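Local coordinates for protein 5-carboxymethyl-2-hydroxymuconate semialdehyde dehydrogenase (Thermus thermophilus, PDB 2D4E) that probably catalyses the NAD-dependent oxidation of 5-carboxymethyl-2-hydroxymuconate semialdehyde to the corresponding carboxylic acid, at residues L98-A103 against R127-F132; D5-I10 against Q116-V121; R152-Y157 against A502-P507; M143-F148 against Y156-V161. All blocks are in the same frame, centred on the assembly; numbering follows the deposited sequence.

Contact 1 (L98-A103 against R127-F132); sequences LIEKHA and RAAENF
Asn131 OD1 is the best-held polar atom here, gripped twice by one guanidinium four residues back on the same helix. Arg127 NH1 gives the stronger bond, 3.0 Å to Asn131 OD1 and in the guanidinium plane, although the nitrogen stands above the plane of the amide carbonyl; NH2 adds a weak second one. Arg127 NH1 also makes a salt bridge to Glu130 OE1 (3.2 Å), and Asn131 ND2 is bonded to Thr180 OG1, so this polar group is settled without any help from segment 98-103.

The meeting of the two segments is apolar and rests on Ile99, which points toward the other helix. Its two branches do separate jobs. CG2, anti to the backbone N, lies 3.9 Å from Ala129 CB, while CG1 carries CD1 the other way, to 3.6 Å from Phe132 CD1, the two side chains crossing at about a right angle. Glu100 adds a marginal touch, CG 3.9 Å from Ala129 CB, with OE1 close to the same methyl. An alanine in place of Ile99 would remove both branches and would probably loosen the packing against Ala129 and Phe132. The small Ala129 lets the backbones come close, with 5.8 Å between the CA atoms of Ile99 and Ala129.

Helix 85-101 thus packs on helix 118-136. Behind them, Leu98 leans on helix 203-214, where Lys101 and His102 both reach Glu214, and Arg127, Ala128 and Asn131 touch helix 175-188.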
# COMPACT_ATOMS: atom_id res chain seq x y z
N LEU C 98 -9.47 3.83 -31.48
CA LEU C 98 -9.54 3.16 -32.78
C LEU C 98 -10.25 1.81 -32.74
O LEU C 98 -10.87 1.42 -33.73
CB LEU C 98 -8.13 3.02 -33.37
CG LEU C 98 -7.51 4.36 -33.78
CD1 LEU C 98 -6.10 4.16 -34.31
CD2 LEU C 98 -8.40 5.02 -34.85
N ILE C 99 -10.16 1.11 -31.62
CA ILE C 99 -10.85 -0.17 -31.49
C ILE C 99 -12.35 0.15 -31.54
O ILE C 99 -13.13 -0.56 -32.20
CB ILE C 99 -10.51 -0.86 -30.14
CG1 ILE C 99 -9.10 -1.45 -30.20
CG2 ILE C 99 -11.53 -1.95 -29.82
CD1 ILE C 99 -8.62 -2.06 -28.89
N GLU C 100 -12.75 1.22 -30.87
CA GLU C 100 -14.14 1.63 -30.86
C GLU C 100 -14.62 2.03 -32.26
O GLU C 100 -15.75 1.72 -32.65
CB GLU C 100 -14.34 2.80 -29.89
CG GLU C 100 -14.17 2.39 -28.42
CD GLU C 100 -14.10 3.57 -27.46
OE1 GLU C 100 -13.93 3.33 -26.24
OE2 GLU C 100 -14.21 4.74 -27.90
N LYS C 101 -13.74 2.68 -33.03
CA LYS C 101 -14.09 3.11 -34.37
C LYS C 101 -14.26 1.94 -35.33
O LYS C 101 -15.05 2.00 -36.27
CB LYS C 101 -13.02 4.06 -34.93
CG LYS C 101 -13.54 4.93 -36.07
CD LYS C 101 -12.44 5.71 -36.78
CE LYS C 101 -11.64 4.81 -37.71
NZ LYS C 101 -10.70 5.59 -38.57
N HIS C 102 -13.51 0.87 -35.09
CA HIS C 102 -13.59 -0.32 -35.93
C HIS C 102 -14.36 -1.43 -35.22
O HIS C 102 -14.28 -2.59 -35.62
CB HIS C 102 -12.18 -0.82 -36.26
CG HIS C 102 -11.36 0.16 -37.04
ND1 HIS C 102 -11.49 0.33 -38.40
CD2 HIS C 102 -10.40 1.04 -36.65
CE1 HIS C 102 -10.66 1.27 -38.82
NE2 HIS C 102 -9.98 1.72 -37.77
N ALA C 103 -15.11 -1.08 -34.18
CA ALA C 103 -15.87 -2.05 -33.39
C ALA C 103 -16.73 -3.03 -34.19
O ALA C 103 -16.67 -4.23 -33.96
CB ALA C 103 -16.73 -1.33 -32.36
N ARG C 127 -15.06 -4.41 -24.16
CA ARG C 127 -14.17 -4.78 -23.06
C ARG C 127 -12.71 -4.66 -23.51
O ARG C 127 -11.84 -4.29 -22.73
CB ARG C 127 -14.44 -6.22 -22.59
CG ARG C 127 -15.62 -6.36 -21.63
CD ARG C 127 -15.29 -5.82 -20.23
NE ARG C 127 -14.24 -6.59 -19.54
CZ ARG C 127 -12.94 -6.31 -19.58
NH1 ARG C 127 -12.48 -5.27 -20.26
NH2 ARG C 127 -12.07 -7.10 -18.94
N ALA C 128 -12.45 -5.00 -24.77
CA ALA C 128 -11.11 -4.92 -25.32
C ALA C 128 -10.65 -3.46 -25.32
O ALA C 128 -9.52 -3.15 -24.95
CB ALA C 128 -11.09 -5.47 -26.73
N ALA C 129 -11.54 -2.57 -25.74
CA ALA C 129 -11.22 -1.15 -25.76
C ALA C 129 -10.96 -0.72 -24.32
O ALA C 129 -10.01 0.01 -24.03
CB ALA C 129 -12.37 -0.36 -26.36
N GLU C 130 -11.82 -1.18 -23.41
CA GLU C 130 -11.68 -0.86 -21.99
C GLU C 130 -10.35 -1.33 -21.41
O GLU C 130 -9.80 -0.71 -20.50
CB GLU C 130 -12.83 -1.48 -21.18
CG GLU C 130 -12.68 -1.31 -19.66
CD GLU C 130 -13.89 -1.81 -18.88
OE1 GLU C 130 -14.34 -2.95 -19.14
OE2 GLU C 130 -14.38 -1.07 -18.00
N ASN C 131 -9.83 -2.45 -21.93
CA ASN C 131 -8.56 -2.96 -21.45
C ASN C 131 -7.47 -1.90 -21.66
O ASN C 131 -6.65 -1.66 -20.77
CB ASN C 131 -8.17 -4.25 -22.19
CG ASN C 131 -8.94 -5.47 -21.70
OD1 ASN C 131 -9.47 -5.48 -20.58
ND2 ASN C 131 -8.99 -6.52 -22.52
N PHE C 132 -7.48 -1.26 -22.82
CA PHE C 132 -6.50 -0.22 -23.11
C PHE C 132 -6.77 1.08 -22.35
O PHE C 132 -5.85 1.71 -21.83
CB PHE C 132 -6.43 0.07 -24.61
CG PHE C 132 -5.72 -0.99 -25.40
CD1 PHE C 132 -6.42 -2.03 -25.99
CD2 PHE C 132 -4.33 -0.97 -25.50
CE1 PHE C 132 -5.75 -3.05 -26.68
CE2 PHE C 132 -3.65 -1.98 -26.18
CZ PHE C 132 -4.36 -3.02 -26.77

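Contact 2 (D5-I10 against Q116-V121); sequences DRVAGI and QVLRIV
This is plain apolar packing, in which the tight turn of a small N-terminal hairpin sits on the first turn of helix 118-136. Strands 6-7 and 10-11 are joined by a type I' turn from Val7 to Ile10, closed by Val7 N to Ile10 O (2.8 Å) and by Ile10 N to Val7 O. Ala8 and Gly9 both have positive phi, as this turn demands.

Leu118 is the main piece. Its CG is anti to the backbone N (chi1 -167°), which sends the two methyls toward the hairpin. CD2 lies 3.8 Å from Val7 CG1 and, on the same methyl, 4.1 Å from Ile10 CD1; both side chains cross the leucine obliquely. Ala8 CB comes down on the helix backbone itself, 3.7 Å from Arg119 CA. An alanine in place of Leu118 would take away CG and both methyls, and would probably leave the hairpin poorly seated on the helix.

The polar ends turn elsewhere. The extended Arg119 runs away from the hairpin, its NH2 bonded to Thr342 O, and Arg6 NH2 bonds Gly9 O (3.1 Å) within the hairpin. Leu118 also touches Ile15 of helix 12-24 and Cys111 of helix 103-114.

With mainly aliphatic carbon meeting across the boundary, and no polar pair between the segments, the fit depends on shape and burial; the directional bonds are made within the hairpin, within the helix or to other parts of the chain.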
# COMPACT_ATOMS: atom_id res chain seq x y z
N ASP C 5 -32.04 -6.50 -40.68
CA ASP C 5 -31.28 -5.42 -41.29
C ASP C 5 -30.04 -5.09 -40.47
O ASP C 5 -28.99 -4.75 -41.02
CB ASP C 5 -32.13 -4.16 -41.43
CG ASP C 5 -33.25 -4.34 -42.43
OD1 ASP C 5 -32.97 -4.83 -43.54
OD2 ASP C 5 -34.41 -3.98 -42.11
N ARG C 6 -30.17 -5.17 -39.15
CA ARG C 6 -29.07 -4.89 -38.25
C ARG C 6 -29.06 -5.92 -37.12
O ARG C 6 -30.11 -6.35 -36.65
CB ARG C 6 -29.21 -3.49 -37.64
CG ARG C 6 -29.53 -2.39 -38.65
CD ARG C 6 -29.49 -1.02 -38.00
NE ARG C 6 -28.12 -0.61 -37.69
CZ ARG C 6 -27.24 -0.19 -38.60
NH1 ARG C 6 -27.58 -0.11 -39.88
NH2 ARG C 6 -26.01 0.15 -38.22
N VAL C 7 -27.87 -6.33 -36.71
CA VAL C 7 -27.71 -7.29 -35.62
C VAL C 7 -26.64 -6.72 -34.71
O VAL C 7 -25.53 -6.41 -35.17
CB VAL C 7 -27.27 -8.67 -36.15
CG1 VAL C 7 -27.12 -9.66 -34.99
CG2 VAL C 7 -28.30 -9.19 -37.15
N ALA C 8 -26.97 -6.56 -33.44
CA ALA C 8 -26.05 -6.00 -32.46
C ALA C 8 -25.65 -4.58 -32.90
O ALA C 8 -24.54 -4.12 -32.64
CB ALA C 8 -24.81 -6.88 -32.33
N GLY C 9 -26.57 -3.90 -33.57
CA GLY C 9 -26.31 -2.55 -34.04
C GLY C 9 -25.44 -2.50 -35.28
O GLY C 9 -25.03 -1.42 -35.71
N ILE C 10 -25.16 -3.66 -35.87
CA ILE C 10 -24.33 -3.73 -37.07
C ILE C 10 -25.19 -4.01 -38.30
O ILE C 10 -26.02 -4.92 -38.30
CB ILE C 10 -23.25 -4.83 -36.92
CG1 ILE C 10 -22.42 -4.57 -35.66
CG2 ILE C 10 -22.35 -4.85 -38.14
CD1 ILE C 10 -21.44 -5.68 -35.32
N GLN C 116 -19.04 -17.23 -31.74
CA GLN C 116 -19.86 -16.71 -30.65
C GLN C 116 -20.96 -15.81 -31.23
O GLN C 116 -20.79 -15.24 -32.30
CB GLN C 116 -19.01 -15.91 -29.65
CG GLN C 116 -17.96 -16.73 -28.89
CD GLN C 116 -18.55 -17.87 -28.06
OE1 GLN C 116 -19.64 -17.74 -27.51
NE2 GLN C 116 -17.81 -18.96 -27.95
N VAL C 117 -22.07 -15.67 -30.52
CA VAL C 117 -23.16 -14.82 -31.00
C VAL C 117 -22.66 -13.39 -31.14
O VAL C 117 -22.00 -12.86 -30.24
CB VAL C 117 -24.38 -14.88 -30.06
CG1 VAL C 117 -24.92 -16.30 -30.02
CG2 VAL C 117 -24.00 -14.42 -28.69
N LEU C 118 -23.00 -12.75 -32.25
CA LEU C 118 -22.55 -11.40 -32.55
C LEU C 118 -22.66 -10.37 -31.43
O LEU C 118 -21.69 -9.67 -31.14
CB LEU C 118 -23.25 -10.87 -33.81
CG LEU C 118 -22.66 -9.58 -34.40
CD1 LEU C 118 -21.16 -9.76 -34.69
CD2 LEU C 118 -23.40 -9.22 -35.69
N ARG C 119 -23.82 -10.27 -30.78
CA ARG C 119 -23.97 -9.28 -29.71
C ARG C 119 -22.97 -9.50 -28.57
O ARG C 119 -22.45 -8.54 -28.00
CB ARG C 119 -25.40 -9.28 -29.16
CG ARG C 119 -25.83 -10.57 -28.47
CD ARG C 119 -27.27 -10.46 -27.96
NE ARG C 119 -27.72 -11.68 -27.30
CZ ARG C 119 -28.01 -12.81 -27.93
NH1 ARG C 119 -27.93 -12.89 -29.25
NH2 ARG C 119 -28.41 -13.87 -27.23
N ILE C 120 -22.69 -10.76 -28.24
CA ILE C 120 -21.74 -11.04 -27.17
C ILE C 120 -20.33 -10.63 -27.62
O ILE C 120 -19.57 -10.06 -26.85
CB ILE C 120 -21.77 -12.54 -26.78
CG1 ILE C 120 -23.12 -12.88 -26.16
CG2 ILE C 120 -20.66 -12.85 -25.79
CD1 ILE C 120 -23.48 -12.04 -24.94
N VAL C 121 -20.00 -10.91 -28.88
CA VAL C 121 -18.69 -10.54 -29.39
C VAL C 121 -18.58 -9.02 -29.43
O VAL C 121 -17.50 -8.46 -29.20
CB VAL C 121 -18.45 -11.08 -30.82
CG1 VAL C 121 -17.05 -10.67 -31.29
CG2 VAL C 121 -18.59 -12.61 -30.84

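Contact 3 (R152-Y157 against A502-P507); sequences RDWLYY and ALPLRP
Leu155 and Leu503 form the hydrogen-bonded pair at the heart of two antiparallel strands, with Leu155 N 3.1 Å from Leu503 O and the return bond from Leu503 N to Leu155 O. Both bonds run nearly along the C=O axes. Their side chains lie side by side, pointing the same way, and Leu505 CD1 joins them 3.8 Å from Leu155 CB.

On the other face, Pro504 lies against Trp154. Pro504 CB sits 3.8 Å from the centroid of the indole six-membered ring, only 5° off its normal, a clear CH-pi contact. Ala502 CB is tucked 3.4 Å from Tyr156 CD2.

Past the paired strands, Asp153 O takes a nearly straight bond from Leu505 N (2.8 Å) and accepts a hydrogen bond from a water that also donates to Arg506 O. Arg506 then reaches back, bent at chi3, and grips Arg152 O side-on with NE and NH2, each 3.1 Å from that oxygen. Asp153 OD1 makes a longer salt bridge to the same NE, the carboxylate and guanidinium planes nearly perpendicular.

Further out, Asp153 and Trp154 form a classic beta bulge opposite Val150. In the second subunit, Val468 O holds Tyr156 OH, and a strand there pairs in parallel with Ala502; Glu455 of the third subunit forms a salt bridge with Arg152.

A strand ladder sealed by apolar groups on both faces, with charges gathered where the pairing stops, suits an arm embedded in a tetramer.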
# COMPACT_ATOMS: atom_id res chain seq x y z
N ARG C 152 18.52 8.09 10.73
CA ARG C 152 19.20 9.17 10.02
C ARG C 152 20.46 8.66 9.32
O ARG C 152 21.26 9.44 8.82
CB ARG C 152 19.61 10.27 11.01
CG ARG C 152 18.54 10.64 12.03
CD ARG C 152 17.60 11.74 11.53
NE ARG C 152 16.43 11.87 12.40
CZ ARG C 152 15.56 12.87 12.34
NH1 ARG C 152 15.72 13.85 11.46
NH2 ARG C 152 14.51 12.88 13.16
N ASP C 153 20.61 7.34 9.28
CA ASP C 153 21.80 6.74 8.68
C ASP C 153 21.68 6.25 7.25
O ASP C 153 22.62 6.39 6.47
CB ASP C 153 22.27 5.60 9.58
CG ASP C 153 22.41 6.02 11.03
OD1 ASP C 153 23.06 7.07 11.26
OD2 ASP C 153 21.88 5.33 11.92
N TRP C 154 20.54 5.67 6.89
CA TRP C 154 20.35 5.15 5.54
C TRP C 154 19.02 5.49 4.93
O TRP C 154 18.03 5.74 5.63
CB TRP C 154 20.46 3.63 5.52
CG TRP C 154 21.80 3.08 5.77
CD1 TRP C 154 22.40 2.90 6.97
CD2 TRP C 154 22.75 2.69 4.77
NE1 TRP C 154 23.68 2.41 6.79
CE2 TRP C 154 23.91 2.28 5.45
CE3 TRP C 154 22.72 2.65 3.37
CZ2 TRP C 154 25.05 1.83 4.78
CZ3 TRP C 154 23.85 2.21 2.70
CH2 TRP C 154 25.00 1.80 3.41
N LEU C 155 19.00 5.48 3.60
CA LEU C 155 17.79 5.67 2.83
C LEU C 155 17.76 4.54 1.82
O LEU C 155 18.69 4.39 1.03
CB LEU C 155 17.77 7.00 2.06
CG LEU C 155 16.58 7.00 1.07
CD1 LEU C 155 15.26 6.89 1.85
CD2 LEU C 155 16.58 8.26 0.22
N TYR C 156 16.73 3.71 1.88
CA TYR C 156 16.55 2.65 0.91
C TYR C 156 15.23 3.02 0.25
O TYR C 156 14.28 3.40 0.93
CB TYR C 156 16.37 1.27 1.57
CG TYR C 156 17.58 0.71 2.27
CD1 TYR C 156 17.93 1.14 3.55
CD2 TYR C 156 18.35 -0.29 1.67
CE1 TYR C 156 19.03 0.59 4.21
CE2 TYR C 156 19.44 -0.84 2.32
CZ TYR C 156 19.78 -0.40 3.59
OH TYR C 156 20.86 -0.94 4.25
N TYR C 157 15.19 2.93 -1.07
CA TYR C 157 13.95 3.21 -1.76
C TYR C 157 13.85 2.22 -2.89
O TYR C 157 14.87 1.70 -3.36
CB TYR C 157 13.90 4.67 -2.25
CG TYR C 157 14.84 5.05 -3.38
CD1 TYR C 157 14.46 4.85 -4.71
CD2 TYR C 157 16.07 5.65 -3.12
CE1 TYR C 157 15.29 5.25 -5.76
CE2 TYR C 157 16.90 6.06 -4.17
CZ TYR C 157 16.50 5.85 -5.48
OH TYR C 157 17.31 6.26 -6.51
N ALA C 502 20.02 1.76 -2.31
CA ALA C 502 20.47 2.17 -0.99
C ALA C 502 21.59 3.20 -1.05
O ALA C 502 22.43 3.19 -1.95
CB ALA C 502 20.93 0.95 -0.20
N LEU C 503 21.58 4.11 -0.08
CA LEU C 503 22.62 5.13 0.03
C LEU C 503 22.69 5.58 1.48
O LEU C 503 21.65 5.80 2.12
CB LEU C 503 22.31 6.33 -0.86
CG LEU C 503 20.96 6.99 -0.62
CD1 LEU C 503 20.96 8.40 -1.18
CD2 LEU C 503 19.88 6.15 -1.27
N PRO C 504 23.91 5.72 2.01
CA PRO C 504 24.07 6.17 3.40
C PRO C 504 23.95 7.69 3.45
O PRO C 504 24.32 8.37 2.50
CB PRO C 504 25.48 5.70 3.74
CG PRO C 504 26.20 5.87 2.42
CD PRO C 504 25.20 5.32 1.42
N LEU C 505 23.41 8.21 4.54
CA LEU C 505 23.25 9.65 4.69
C LEU C 505 24.51 10.27 5.30
O LEU C 505 24.69 11.48 5.30
CB LEU C 505 22.03 9.97 5.56
CG LEU C 505 20.66 9.87 4.88
CD1 LEU C 505 20.54 8.57 4.13
CD2 LEU C 505 19.56 9.98 5.93
N ARG C 506 25.39 9.40 5.79
CA ARG C 506 26.64 9.81 6.40
C ARG C 506 27.61 8.63 6.27
O ARG C 506 27.17 7.49 6.11
CB ARG C 506 26.42 10.17 7.88
CG ARG C 506 25.90 9.02 8.73
CD ARG C 506 25.32 9.48 10.06
NE ARG C 506 24.06 10.21 9.89
CZ ARG C 506 23.97 11.53 9.72
NH1 ARG C 506 25.05 12.29 9.70
NH2 ARG C 506 22.77 12.09 9.56
N PRO C 507 28.92 8.89 6.34
CA PRO C 507 29.94 7.83 6.22
C PRO C 507 29.64 6.59 7.06
O PRO C 507 29.65 6.64 8.28
CB PRO C 507 31.21 8.54 6.68
CG PRO C 507 31.00 9.94 6.15
CD PRO C 507 29.55 10.21 6.52
O HOH W 1 25.39 5.63 7.13

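Contact 4 (M143-F148 against Y156-V161); sequences MEDRTF and YYTVRV
The tight part of this contact lies in the Thr158 hydroxyl and two short backbone bonds. Phe148 N bonds Tyr156 O at 2.6 Å, almost straight, though the return bond from Tyr156 N to Phe148 O is weak, and Thr158 N reaches Arg146 O at 2.8 Å. Thr158 OG1 works both ways: it donates to the anti lone pair of Asp145 OD1 over a very short 2.5 Å, and accepts from Arg146 N at 3.0 Å. Asp145 OD1 also bonds Tyr490 OH of the second subunit, which would be expected to favour the ionised carboxylate. Thr158 CG2 meets the edge of the Phe148 ring, while Phe148 CZ lies over the centre of the Arg146 guanidinium, 3.6 Å above its plane.

Toward Met143 the pairing loosens. The next backbone bond, Arg160 N to Met143 O (3.0 Å), comes three residues along one strand and two along the other. Here Asp145 OD2 and Arg160 NE stay 4.6 Å apart, with no N-H aimed at the oxygen. A water bridges them, donating to Asp145 OD2 and Glu144 O and accepting from Arg160 NE. Arg160 is steadied elsewhere, by Thr496 and by a salt bridge to Asp493.

Residues 145-147 also pair antiparallel with a strand of the fourth subunit, where Thr147 OG1 bonds Thr158 O reciprocally. Such a sheet continued across subunits is characteristic of the aldehyde dehydrogenase oligomerisation arm.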
# COMPACT_ATOMS: atom_id res chain seq x y z
N MET C 143 6.31 2.94 -12.19
CA MET C 143 7.62 2.87 -11.55
C MET C 143 7.53 2.98 -10.04
O MET C 143 8.49 2.72 -9.33
CB MET C 143 8.53 4.00 -12.06
CG MET C 143 8.83 3.96 -13.55
SD MET C 143 9.89 5.34 -14.01
CE MET C 143 11.47 4.80 -13.29
N GLU C 144 6.35 3.34 -9.56
CA GLU C 144 6.11 3.56 -8.15
C GLU C 144 6.18 2.37 -7.18
O GLU C 144 5.70 1.27 -7.47
CB GLU C 144 4.75 4.24 -7.97
CG GLU C 144 4.60 5.56 -8.71
CD GLU C 144 3.18 6.11 -8.65
OE1 GLU C 144 2.92 7.15 -9.30
OE2 GLU C 144 2.34 5.50 -7.96
N ASP C 145 6.79 2.63 -6.03
CA ASP C 145 6.84 1.64 -4.97
C ASP C 145 7.02 2.28 -3.60
O ASP C 145 6.24 3.17 -3.23
CB ASP C 145 7.89 0.55 -5.17
CG ASP C 145 7.55 -0.71 -4.36
OD1 ASP C 145 8.46 -1.33 -3.76
OD2 ASP C 145 6.36 -1.07 -4.31
N ARG C 146 8.05 1.88 -2.86
CA ARG C 146 8.22 2.36 -1.49
C ARG C 146 9.56 2.92 -1.03
O ARG C 146 10.57 2.85 -1.73
CB ARG C 146 7.83 1.20 -0.55
CG ARG C 146 6.48 0.56 -0.87
CD ARG C 146 6.18 -0.66 0.02
NE ARG C 146 6.20 -0.30 1.44
CZ ARG C 146 6.15 -1.18 2.44
NH1 ARG C 146 6.08 -2.48 2.20
NH2 ARG C 146 6.18 -0.74 3.70
N THR C 147 9.56 3.51 0.17
CA THR C 147 10.78 4.02 0.79
C THR C 147 10.93 3.30 2.12
O THR C 147 9.95 3.06 2.82
CB THR C 147 10.76 5.56 1.07
OG1 THR C 147 9.63 5.89 1.88
CG2 THR C 147 10.72 6.34 -0.24
N PHE C 148 12.17 2.95 2.45
CA PHE C 148 12.45 2.26 3.70
C PHE C 148 13.62 2.97 4.39
O PHE C 148 14.73 2.44 4.44
CB PHE C 148 12.83 0.80 3.45
CG PHE C 148 11.74 -0.01 2.80
CD1 PHE C 148 11.65 -0.11 1.42
CD2 PHE C 148 10.80 -0.68 3.58
CE1 PHE C 148 10.64 -0.87 0.82
CE2 PHE C 148 9.79 -1.44 2.99
CZ PHE C 148 9.71 -1.54 1.61
N TYR C 156 16.73 3.71 1.88
CA TYR C 156 16.55 2.65 0.91
C TYR C 156 15.23 3.02 0.25
O TYR C 156 14.28 3.40 0.93
CB TYR C 156 16.37 1.27 1.57
CG TYR C 156 17.58 0.71 2.27
CD1 TYR C 156 17.93 1.14 3.55
CD2 TYR C 156 18.35 -0.29 1.67
CE1 TYR C 156 19.03 0.59 4.21
CE2 TYR C 156 19.44 -0.84 2.32
CZ TYR C 156 19.78 -0.40 3.59
OH TYR C 156 20.86 -0.94 4.25
N TYR C 157 15.19 2.93 -1.07
CA TYR C 157 13.95 3.21 -1.76
C TYR C 157 13.85 2.22 -2.89
O TYR C 157 14.87 1.70 -3.36
CB TYR C 157 13.90 4.67 -2.25
CG TYR C 157 14.84 5.05 -3.38
CD1 TYR C 157 14.46 4.85 -4.71
CD2 TYR C 157 16.07 5.65 -3.12
CE1 TYR C 157 15.29 5.25 -5.76
CE2 TYR C 157 16.90 6.06 -4.17
CZ TYR C 157 16.50 5.85 -5.48
OH TYR C 157 17.31 6.26 -6.51
N THR C 158 12.63 1.91 -3.30
CA THR C 158 12.43 0.95 -4.37
C THR C 158 11.66 1.55 -5.53
O THR C 158 10.80 2.42 -5.35
CB THR C 158 11.65 -0.27 -3.86
OG1 THR C 158 10.41 0.16 -3.30
CG2 THR C 158 12.45 -1.01 -2.78
N VAL C 159 11.98 1.08 -6.73
CA VAL C 159 11.30 1.52 -7.94
C VAL C 159 11.10 0.29 -8.80
O VAL C 159 11.66 -0.77 -8.53
CB VAL C 159 12.14 2.57 -8.72
CG1 VAL C 159 12.38 3.80 -7.84
CG2 VAL C 159 13.46 1.96 -9.16
N ARG C 160 10.29 0.42 -9.84
CA ARG C 160 10.03 -0.67 -10.77
C ARG C 160 10.44 -0.21 -12.17
O ARG C 160 10.25 0.96 -12.51
CB ARG C 160 8.55 -1.05 -10.78
CG ARG C 160 8.03 -1.69 -9.51
CD ARG C 160 6.51 -1.84 -9.59
NE ARG C 160 5.99 -2.72 -8.54
CZ ARG C 160 6.20 -4.03 -8.50
NH1 ARG C 160 6.92 -4.63 -9.44
NH2 ARG C 160 5.69 -4.74 -7.50
N VAL C 161 10.97 -1.12 -12.97
CA VAL C 161 11.38 -0.82 -14.33
C VAL C 161 10.83 -1.88 -15.28
O VAL C 161 10.60 -3.03 -14.89
CB VAL C 161 12.93 -0.77 -14.47
CG1 VAL C 161 13.50 0.32 -13.55
CG2 VAL C 161 13.54 -2.13 -14.13
O HOH W 2 4.71 -1.34 -6.38

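How the contacts relate
Contacts 1 and 2 are buried in the body of the subunit and both use helix 118-136, at its middle and its start, with centres about 16 Å apart; each is helix or turn packing through alkyl groups, and no other subunit touches either one. Contacts 3 and 4 lie on a projecting arm, share strand 154-162 and meet at Tyr156 and Tyr157. There backbone hydrogen bonds and bridging waters do much of the work, with one salt bridge in contact 3, and neighbouring subunits bury the strands within the tetramer. Contact 3 lies farthest out, its centre about 45 Å from the centre of the chain, against about 16 Å for that of contact 1; contact 4 falls between.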